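Local coordinates for tRNA(His) guanylyltransferase (Saccharomyces cerevisiae, PDB 5XOX), which adds a single guanosine in the 3'-5' direction to the -1 position of tRNA(His) and then removes pyrophosphate from the new 5' end, at residues P20-V25 against C134-N139; L63-D68 against T87-R92; Q141-Y146 against I227-E232. All coordinates share one frame; numbering follows the deposited sequence.

Contact 1 (P20-V25 against C134-N139); sequences PQCYIV and CVAYPN
The antiparallel sheet of the catalytic domain, which in this family resembles the palm of canonical polymerases, has strand 130-137 at one edge, paired with strand 23-30; this contact is where the pairing begins on 23-30 and ends on 130-137. Two hydrogen-bonded pairs flank a non-hydrogen-bonded one. At the first, Y23 N gives to Y137 O over 2.8 Å, rather bent (132° at the hydrogen), whereas Y137 N returns to Y23 O almost straight at 175°. At the second, V25 N meets V135 O at 2.9 Å and V135 N meets V25 O likewise, each donor lying in the plane of the carbonyl it meets. Between them, I24 pairs with A136.

Y23, V25, V135 and Y137 share one face, where helix 140-171 covers Y23 and V25. The Y23 ring offers its edge to the chain, with CE2 3.9 Å from N139 C, while the edge of the Y137 ring receives a methyl of V25, CG2 standing 3.5 Å from CE2. On the face of I24 and A136, the loop residue C22 brings CB to 4.1 Å from A136 CB. N139, at the N-cap of helix 140-171, directs OD1 to T142 OG1.

Y137 OH bonds to V9 O of the third subunit and Q21 OE1 to N139 ND2 of the second. Backbone bonds thus fix the register here and the facing side chains add apolar packing, leaving two polar tips to tie the strand pair to neighbouring subunits of the tetramer.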
loop_
_atom_site.group_PDB
_atom_site.type_symbol
_atom_site.label_atom_id
_atom_site.label_comp_id
_atom_site.label_asym_id
_atom_site.label_seq_id
_atom_site.Cartn_x
_atom_site.Cartn_y
_atom_site.Cartn_z
ATOM N N PRO A 20 -12.486 -0.038 -5.638
ATOM C CA PRO A 20 -13.657 -0.232 -6.496
ATOM C C PRO A 20 -14.429 1.060 -6.786
ATOM O O PRO A 20 -14.402 1.996 -5.991
ATOM C CB PRO A 20 -14.504 -1.225 -5.696
ATOM C CG PRO A 20 -13.509 -1.954 -4.801
ATOM C CD PRO A 20 -12.469 -0.953 -4.481
ATOM N N GLN A 21 -15.071 1.095 -7.950
ATOM C CA GLN A 21 -15.889 2.214 -8.411
ATOM C C GLN A 21 -15.060 3.510 -8.583
ATOM O O GLN A 21 -15.559 4.614 -8.348
ATOM C CB GLN A 21 -17.070 2.449 -7.452
ATOM C CG GLN A 21 -18.142 1.345 -7.473
ATOM C CD GLN A 21 -19.356 1.652 -6.581
ATOM O OE1 GLN A 21 -19.889 2.771 -6.593
ATOM N NE2 GLN A 21 -19.757 0.676 -5.764
ATOM N N CYS A 22 -13.797 3.364 -8.987
ATOM C CA CYS A 22 -12.948 4.504 -9.342
ATOM C C CYS A 22 -12.525 4.397 -10.796
ATOM O O CYS A 22 -12.147 3.321 -11.243
ATOM C CB CYS A 22 -11.691 4.587 -8.457
ATOM S SG CYS A 22 -11.960 4.880 -6.687
ATOM N N TYR A 23 -12.573 5.502 -11.538
ATOM C CA TYR A 23 -11.998 5.506 -12.868
ATOM C C TYR A 23 -10.509 5.300 -12.739
ATOM O O TYR A 23 -9.883 5.746 -11.782
ATOM C CB TYR A 23 -12.291 6.794 -13.617
ATOM C CG TYR A 23 -13.772 7.073 -13.813
ATOM C CD1 TYR A 23 -14.480 6.457 -14.855
ATOM C CD2 TYR A 23 -14.484 7.877 -12.914
ATOM C CE1 TYR A 23 -15.826 6.687 -15.035
ATOM C CE2 TYR A 23 -15.828 8.121 -13.094
ATOM C CZ TYR A 23 -16.494 7.515 -14.152
ATOM O OH TYR A 23 -17.841 7.738 -14.329
ATOM N N ILE A 24 -9.936 4.582 -13.690
ATOM C CA ILE A 24 -8.511 4.373 -13.613
ATOM C C ILE A 24 -7.843 5.106 -14.744
ATOM O O ILE A 24 -8.404 5.257 -15.814
ATOM C CB ILE A 24 -8.171 2.919 -13.643
ATOM C CG1 ILE A 24 -9.044 2.191 -12.626
ATOM C CG2 ILE A 24 -6.743 2.735 -13.266
ATOM C CD1 ILE A 24 -8.762 0.658 -12.494
ATOM N N VAL A 25 -6.650 5.617 -14.484
ATOM C CA VAL A 25 -5.842 6.149 -15.554
ATOM C C VAL A 25 -4.567 5.362 -15.623
ATOM O O VAL A 25 -3.915 5.112 -14.596
ATOM C CB VAL A 25 -5.508 7.606 -15.365
ATOM C CG1 VAL A 25 -4.731 8.061 -16.554
ATOM C CG2 VAL A 25 -6.763 8.447 -15.189
ATOM N N CYS A 134 -0.395 3.884 -12.624
ATOM C CA CYS A 134 -1.847 3.850 -12.353
ATOM C C CYS A 134 -2.385 4.906 -11.375
ATOM O O CYS A 134 -1.792 5.158 -10.320
ATOM C CB CYS A 134 -2.234 2.489 -11.818
ATOM S SG CYS A 134 -2.537 1.346 -13.128
ATOM N N VAL A 135 -3.511 5.527 -11.707
ATOM C CA VAL A 135 -4.106 6.489 -10.769
ATOM C C VAL A 135 -5.592 6.312 -10.626
ATOM O O VAL A 135 -6.297 6.141 -11.626
ATOM C CB VAL A 135 -3.814 7.943 -11.155
ATOM C CG1 VAL A 135 -4.277 8.841 -10.028
ATOM C CG2 VAL A 135 -2.299 8.168 -11.411
ATOM N N ALA A 136 -6.075 6.368 -9.387
ATOM C CA ALA A 136 -7.510 6.168 -9.162
ATOM C C ALA A 136 -8.266 7.492 -9.015
ATOM O O ALA A 136 -7.891 8.362 -8.225
ATOM C CB ALA A 136 -7.735 5.324 -7.959
ATOM N N TYR A 137 -9.334 7.644 -9.782
ATOM C CA TYR A 137 -10.169 8.815 -9.651
ATOM C C TYR A 137 -11.598 8.476 -9.226
ATOM O O TYR A 137 -12.341 7.813 -9.940
ATOM C CB TYR A 137 -10.128 9.597 -10.947
ATOM C CG TYR A 137 -8.779 10.198 -11.127
ATOM C CD1 TYR A 137 -8.448 11.323 -10.413
ATOM C CD2 TYR A 137 -7.834 9.667 -12.013
ATOM C CE1 TYR A 137 -7.203 11.919 -10.545
ATOM C CE2 TYR A 137 -6.580 10.263 -12.161
ATOM C CZ TYR A 137 -6.276 11.396 -11.417
ATOM O OH TYR A 137 -5.065 12.043 -11.521
ATOM N N PRO A 138 -11.977 8.938 -8.040
ATOM C CA PRO A 138 -13.232 8.483 -7.439
ATOM C C PRO A 138 -14.470 8.987 -8.143
ATOM O O PRO A 138 -15.535 8.391 -7.955
ATOM C CB PRO A 138 -13.137 9.003 -6.009
ATOM C CG PRO A 138 -12.209 10.182 -6.115
ATOM C CD PRO A 138 -11.287 9.958 -7.241
ATOM N N ASN A 139 -14.337 10.031 -8.958
ATOM C CA ASN A 139 -15.508 10.547 -9.654
ATOM C C ASN A 139 -15.235 11.299 -10.941
ATOM O O ASN A 139 -14.126 11.802 -11.195
ATOM C CB ASN A 139 -16.312 11.471 -8.748
ATOM C CG ASN A 139 -15.454 12.414 -7.982
ATOM O OD1 ASN A 139 -14.775 13.267 -8.562
ATOM N ND2 ASN A 139 -15.479 12.283 -6.661
#

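Contact 2 (L63-D68 against T87-R92); sequences LKYKND and TTLFNR
Y65 and L89 meet at about a right angle, with one methyl of the leucine placed over a face of the tyrosine ring: L89 CD2 lies 4.0 Å from Y65 CD1. The other face of that ring carries the side chain of its own neighbour, K64 CG standing 3.7 Å above the plane. F90 also crosses Y65 at about a right angle and comes in obliquely by its tip, F90 CZ approaching Y65 CE1 to 4.1 Å. Its ring is in turn laid over L89 CG, so leucine and phenylalanine form a compact pair facing the tyrosine.

The polar half of the contact is carried by D68 and T87, whose side chains also cross at about a right angle. With OG1 anti to the backbone N (chi1 179°), T87 extends its hydroxyl toward the aspartate and donates to D68 OD1 at 3.0 Å. The hydroxyl reaches this oxygen from above the carboxylate plane, 53° out of it. The same OG1 accepts from L89 N at 3.0 Å, closing an ST turn within the loop that leads from strand 78-83 to helix 94-116. Two bonds therefore grip the hydroxyl and hold its rotation, and the carbonyl of T87 is used as well: R92 NE donates to T87 O at 2.9 Å, close to the guanidinium plane. R92 NH2 makes a weak bond to C22 O. Facing the turn is the connection that leaves helix 48-64 at Y65 and runs into strand 69-74.

Helix 94-116 packs against the aromatic side, where F90 touches L97 and L100 and the ring of Y65 meets that of F101, while K31 of the third subunit packs on F90.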
loop_
_atom_site.group_PDB
_atom_site.type_symbol
_atom_site.label_atom_id
_atom_site.label_comp_id
_atom_site.label_asym_id
_atom_site.label_seq_id
_atom_site.Cartn_x
_atom_site.Cartn_y
_atom_site.Cartn_z
ATOM N N LEU A 63 -8.031 -0.466 -28.945
ATOM C CA LEU A 63 -8.557 -1.532 -29.771
ATOM C C LEU A 63 -8.554 -2.832 -28.964
ATOM O O LEU A 63 -9.590 -3.482 -28.839
ATOM C CB LEU A 63 -7.720 -1.651 -31.055
ATOM C CG LEU A 63 -7.657 -2.952 -31.878
ATOM C CD1 LEU A 63 -6.734 -4.104 -31.308
ATOM C CD2 LEU A 63 -9.085 -3.429 -32.193
ATOM N N LYS A 64 -7.387 -3.167 -28.403
ATOM C CA LYS A 64 -7.155 -4.404 -27.654
ATOM C C LYS A 64 -8.134 -4.577 -26.503
ATOM O O LYS A 64 -8.841 -5.578 -26.440
ATOM C CB LYS A 64 -5.717 -4.452 -27.132
ATOM C CG LYS A 64 -5.400 -5.709 -26.361
ATOM C CD LYS A 64 -5.337 -6.930 -27.271
ATOM C CE LYS A 64 -5.016 -8.202 -26.490
ATOM N NZ LYS A 64 -4.733 -9.328 -27.396
ATOM N N TYR A 65 -8.182 -3.616 -25.592
ATOM C CA TYR A 65 -9.285 -3.569 -24.630
ATOM C C TYR A 65 -10.278 -2.517 -25.041
ATOM O O TYR A 65 -10.194 -1.372 -24.599
ATOM C CB TYR A 65 -8.752 -3.219 -23.243
ATOM C CG TYR A 65 -7.331 -3.674 -23.042
ATOM C CD1 TYR A 65 -7.040 -5.017 -22.848
ATOM C CD2 TYR A 65 -6.269 -2.797 -23.220
ATOM C CE1 TYR A 65 -5.752 -5.453 -22.693
ATOM C CE2 TYR A 65 -4.965 -3.228 -23.098
ATOM C CZ TYR A 65 -4.714 -4.557 -22.833
ATOM O OH TYR A 65 -3.412 -4.986 -22.703
ATOM N N LYS A 66 -11.294 -2.948 -25.772
ATOM C CA LYS A 66 -12.303 -2.052 -26.316
ATOM C C LYS A 66 -13.377 -1.899 -25.259
ATOM O O LYS A 66 -14.110 -0.922 -25.244
ATOM C CB LYS A 66 -12.850 -2.624 -27.638
ATOM C CG LYS A 66 -14.018 -1.917 -28.341
ATOM C CD LYS A 66 -14.572 -2.897 -29.428
ATOM C CE LYS A 66 -15.541 -2.288 -30.472
ATOM N NZ LYS A 66 -15.950 -3.296 -31.522
ATOM N N ASN A 67 -13.407 -2.847 -24.325
ATOM C CA ASN A 67 -14.495 -2.933 -23.359
ATOM C C ASN A 67 -14.321 -1.974 -22.201
ATOM O O ASN A 67 -15.296 -1.396 -21.725
ATOM C CB ASN A 67 -14.636 -4.354 -22.795
ATOM C CG ASN A 67 -15.023 -5.365 -23.843
ATOM O OD1 ASN A 67 -15.830 -5.077 -24.726
ATOM N ND2 ASN A 67 -14.490 -6.580 -23.721
ATOM N N ASP A 68 -13.098 -1.849 -21.703
ATOM C CA ASP A 68 -12.893 -1.149 -20.444
ATOM C C ASP A 68 -12.396 0.318 -20.571
ATOM O O ASP A 68 -12.280 1.030 -19.553
ATOM C CB ASP A 68 -11.953 -2.001 -19.587
ATOM C CG ASP A 68 -12.423 -3.471 -19.480
ATOM O OD1 ASP A 68 -13.266 -3.777 -18.607
ATOM O OD2 ASP A 68 -11.969 -4.322 -20.283
ATOM N N THR A 87 -14.503 -1.184 -14.199
ATOM C CA THR A 87 -13.716 -2.245 -14.844
ATOM C C THR A 87 -13.159 -3.346 -13.924
ATOM O O THR A 87 -12.782 -3.077 -12.777
ATOM C CB THR A 87 -12.549 -1.677 -15.610
ATOM O OG1 THR A 87 -11.835 -2.774 -16.189
ATOM C CG2 THR A 87 -11.638 -0.875 -14.702
ATOM N N THR A 88 -13.205 -4.594 -14.411
ATOM C CA THR A 88 -12.615 -5.763 -13.743
ATOM C C THR A 88 -11.303 -6.221 -14.341
ATOM O O THR A 88 -10.785 -7.275 -13.961
ATOM C CB THR A 88 -13.551 -6.957 -13.762
ATOM O OG1 THR A 88 -13.569 -7.518 -15.085
ATOM C CG2 THR A 88 -14.941 -6.542 -13.353
ATOM N N LEU A 89 -10.798 -5.486 -15.322
ATOM C CA LEU A 89 -9.597 -5.915 -16.041
ATOM C C LEU A 89 -8.356 -6.229 -15.178
ATOM O O LEU A 89 -7.868 -5.390 -14.413
ATOM C CB LEU A 89 -9.237 -4.850 -17.067
ATOM C CG LEU A 89 -8.054 -5.234 -17.942
ATOM C CD1 LEU A 89 -8.296 -6.605 -18.538
ATOM C CD2 LEU A 89 -7.923 -4.208 -19.047
ATOM N N PHE A 90 -7.838 -7.441 -15.341
ATOM C CA PHE A 90 -6.705 -7.925 -14.537
ATOM C C PHE A 90 -7.087 -7.883 -13.076
ATOM O O PHE A 90 -6.242 -7.695 -12.190
ATOM C CB PHE A 90 -5.437 -7.100 -14.768
ATOM C CG PHE A 90 -5.096 -6.896 -16.214
ATOM C CD1 PHE A 90 -5.163 -7.943 -17.122
ATOM C CD2 PHE A 90 -4.709 -5.652 -16.673
ATOM C CE1 PHE A 90 -4.858 -7.743 -18.464
ATOM C CE2 PHE A 90 -4.391 -5.459 -18.009
ATOM C CZ PHE A 90 -4.482 -6.488 -18.903
ATOM N N ASN A 91 -8.382 -8.060 -12.847
ATOM C CA ASN A 91 -8.960 -7.954 -11.526
ATOM C C ASN A 91 -8.482 -6.683 -10.826
ATOM O O ASN A 91 -8.171 -6.713 -9.628
ATOM C CB ASN A 91 -8.623 -9.193 -10.696
ATOM C CG ASN A 91 -9.476 -9.312 -9.445
ATOM O OD1 ASN A 91 -10.430 -8.549 -9.246
ATOM N ND2 ASN A 91 -9.149 -10.289 -8.603
ATOM N N ARG A 92 -8.406 -5.579 -11.578
ATOM C CA ARG A 92 -8.098 -4.285 -10.989
ATOM C C ARG A 92 -6.693 -4.202 -10.392
ATOM O O ARG A 92 -6.462 -3.447 -9.468
ATOM C CB ARG A 92 -9.124 -3.986 -9.897
ATOM C CG ARG A 92 -10.468 -3.575 -10.388
ATOM C CD ARG A 92 -10.770 -2.198 -9.825
ATOM N NE ARG A 92 -11.838 -1.544 -10.564
ATOM C CZ ARG A 92 -12.232 -0.290 -10.372
ATOM N NH1 ARG A 92 -11.640 0.470 -9.464
ATOM N NH2 ARG A 92 -13.211 0.210 -11.112
#

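Contact 3 (Q141-Y146 against I227-E232); sequences QTIKDY and IAQIDE
K144 supplies nearly half of the surface buried where helix 140-171 passes the short C-terminal helix 229-232, and its long side chain joins a well-packed inner part to a loose outer one. On the inner side its CG, set beside the backbone N, lies 3.9 Å from Q229 NE2. Q229 has its own CG anti to the backbone N and then bends at the second torsion, which brings the amide toward the helix; I143 CG2 approaches the same NE2 to 4.3 Å. This part is backed by the sheet: I143 is buried against Y23, V25, I82 and Y137, and Q229 packs on I70 and L71.

Beyond CG the lysine runs fully extended (chi2 176°) to the outer side, where its end comes to lie between two isoleucine tips. K144 CE is 3.8 Å from I227 CD1, which it meets at about a right angle, and is equally far from I230 CD1, where the approach is oblique. I227 is exposed and I230 poorly ordered, so the outer half is less well defined than the inner.

Other residues of this helical turn face elsewhere: Y146 OH bonds to R27 NE and S80 OG, and D145 OD2 to Y8 OH of the third subunit. The union rests on van der Waals packing: the amide touches the aliphatic stem of K144 at CG, the methyls touch it at CE, and the ammonium end lies against those methyls without a polar partner across the segments. This probably fixes position less strictly than paired polar groups would, consistent with the poor order of I230.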
loop_
_atom_site.group_PDB
_atom_site.type_symbol
_atom_site.label_atom_id
_atom_site.label_comp_id
_atom_site.label_asym_id
_atom_site.label_seq_id
_atom_site.Cartn_x
_atom_site.Cartn_y
_atom_site.Cartn_z
ATOM N N GLN A 141 -16.028 14.066 -12.103
ATOM C CA GLN A 141 -15.469 15.418 -12.074
ATOM C C GLN A 141 -13.956 15.308 -12.242
ATOM O O GLN A 141 -13.379 15.807 -13.193
ATOM C CB GLN A 141 -15.767 16.171 -10.774
ATOM C CG GLN A 141 -16.718 17.351 -10.953
ATOM C CD GLN A 141 -16.342 18.261 -12.112
ATOM O OE1 GLN A 141 -15.174 18.388 -12.478
ATOM N NE2 GLN A 141 -17.358 18.860 -12.735
ATOM N N THR A 142 -13.341 14.553 -11.356
ATOM C CA THR A 142 -11.898 14.471 -11.304
ATOM C C THR A 142 -11.287 13.836 -12.557
ATOM O O THR A 142 -10.148 14.149 -12.940
ATOM C CB THR A 142 -11.486 13.666 -10.085
ATOM O OG1 THR A 142 -12.231 12.436 -10.069
ATOM C CG2 THR A 142 -11.884 14.438 -8.848
ATOM N N ILE A 143 -12.016 12.911 -13.174
ATOM C CA ILE A 143 -11.469 12.268 -14.351
ATOM C C ILE A 143 -11.504 13.315 -15.480
ATOM O O ILE A 143 -10.569 13.433 -16.303
ATOM C CB ILE A 143 -12.233 10.970 -14.685
ATOM C CG1 ILE A 143 -11.386 10.079 -15.573
ATOM C CG2 ILE A 143 -13.514 11.254 -15.418
ATOM C CD1 ILE A 143 -10.262 9.446 -14.810
ATOM N N LYS A 144 -12.563 14.126 -15.463
ATOM C CA LYS A 144 -12.745 15.172 -16.454
ATOM C C LYS A 144 -11.657 16.172 -16.290
ATOM O O LYS A 144 -11.015 16.551 -17.252
ATOM C CB LYS A 144 -14.113 15.843 -16.341
ATOM C CG LYS A 144 -15.270 15.003 -16.908
ATOM C CD LYS A 144 -16.604 15.688 -16.679
ATOM C CE LYS A 144 -17.729 15.008 -17.462
ATOM N NZ LYS A 144 -19.085 15.646 -17.257
ATOM N N ASP A 145 -11.421 16.553 -15.046
ATOM C CA ASP A 145 -10.410 17.537 -14.717
ATOM C C ASP A 145 -9.018 17.019 -15.050
ATOM O O ASP A 145 -8.143 17.798 -15.375
ATOM C CB ASP A 145 -10.527 17.928 -13.242
ATOM C CG ASP A 145 -11.732 18.835 -12.990
ATOM O OD1 ASP A 145 -12.677 18.769 -13.810
ATOM O OD2 ASP A 145 -11.739 19.622 -12.017
ATOM N N TYR A 146 -8.838 15.698 -14.961
ATOM C CA TYR A 146 -7.564 15.061 -15.263
ATOM C C TYR A 146 -7.271 15.345 -16.686
ATOM O O TYR A 146 -6.183 15.816 -17.054
ATOM C CB TYR A 146 -7.581 13.547 -15.060
ATOM C CG TYR A 146 -6.344 12.895 -15.691
ATOM C CD1 TYR A 146 -5.146 12.805 -14.972
ATOM C CD2 TYR A 146 -6.368 12.338 -16.978
ATOM C CE1 TYR A 146 -3.991 12.204 -15.517
ATOM C CE2 TYR A 146 -5.226 11.734 -17.531
ATOM C CZ TYR A 146 -4.043 11.678 -16.788
ATOM O OH TYR A 146 -2.898 11.112 -17.297
ATOM N N ILE A 227 -17.084 18.342 -23.396
ATOM C CA ILE A 227 -17.096 16.986 -22.904
ATOM C C ILE A 227 -18.385 16.305 -23.405
ATOM O O ILE A 227 -19.448 16.347 -22.783
ATOM C CB ILE A 227 -17.045 16.999 -21.422
ATOM C CG1 ILE A 227 -18.019 18.114 -21.016
ATOM C CG2 ILE A 227 -15.596 17.318 -20.990
ATOM C CD1 ILE A 227 -18.755 17.951 -19.712
ATOM N N ALA A 228 -18.237 15.600 -24.518
ATOM C CA ALA A 228 -19.287 14.773 -25.055
ATOM C C ALA A 228 -18.924 13.371 -24.617
ATOM O O ALA A 228 -19.667 12.421 -24.845
ATOM C CB ALA A 228 -19.376 14.898 -26.571
ATOM N N GLN A 229 -17.760 13.254 -23.980
ATOM C CA GLN A 229 -17.451 12.073 -23.194
ATOM C C GLN A 229 -18.505 11.847 -22.115
ATOM O O GLN A 229 -18.771 10.708 -21.750
ATOM C CB GLN A 229 -16.040 12.181 -22.606
ATOM C CG GLN A 229 -15.654 11.075 -21.579
ATOM C CD GLN A 229 -15.935 11.410 -20.102
ATOM O OE1 GLN A 229 -16.920 10.964 -19.542
ATOM N NE2 GLN A 229 -14.956 12.026 -19.439
ATOM N N ILE A 230 -19.129 12.929 -21.646
ATOM C CA ILE A 230 -20.253 12.849 -20.702
ATOM C C ILE A 230 -21.343 11.892 -21.203
ATOM O O ILE A 230 -21.860 11.083 -20.436
ATOM C CB ILE A 230 -20.859 14.268 -20.405
ATOM C CG1 ILE A 230 -21.902 14.222 -19.283
ATOM C CG2 ILE A 230 -21.570 14.840 -21.608
ATOM C CD1 ILE A 230 -21.372 13.885 -17.922
ATOM N N ASP A 231 -21.691 11.986 -22.484
ATOM C CA ASP A 231 -22.790 11.202 -23.031
ATOM C C ASP A 231 -22.377 9.776 -23.414
ATOM O O ASP A 231 -23.158 8.848 -23.232
ATOM C CB ASP A 231 -23.423 11.924 -24.234
ATOM C CG ASP A 231 -24.514 12.925 -23.824
ATOM O OD1 ASP A 231 -24.679 13.184 -22.613
ATOM O OD2 ASP A 231 -25.229 13.436 -24.714
ATOM N N GLU A 232 -21.164 9.591 -23.932
ATOM C CA GLU A 232 -20.741 8.267 -24.410
ATOM C C GLU A 232 -20.744 7.189 -23.305
ATOM O O GLU A 232 -20.976 6.004 -23.581
ATOM C CB GLU A 232 -19.347 8.340 -25.053
ATOM C CG GLU A 232 -18.852 6.985 -25.571
ATOM C CD GLU A 232 -17.604 7.082 -26.419
ATOM O OE1 GLU A 232 -16.716 7.901 -26.081
ATOM O OE2 GLU A 232 -17.525 6.333 -27.423
#

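Overall arrangement
Contact 1 sits at the corner of a nearly right-angled triangle, its centre 13 Å from those of contacts 2 and 3, which are 19 Å apart by their centres and about 8 Å at their nearest atoms. Contact 2 is nested inside the chain loop that contact 1 closes, and touches it through I24 CD1 and T87 CG2 at 3.9 Å. Contact 3 follows in series, with helix 140-171 directly after strand 130-137; I143 CD1 packs 3.5 Å from Y23 CB. Contacts 2 and 3 lie away from the annotated sites, but strand 23-30 runs from contact 1 to the magnesium ligand D29, whose side chain is about 11 Å from that of V25. All three touch the third subunit.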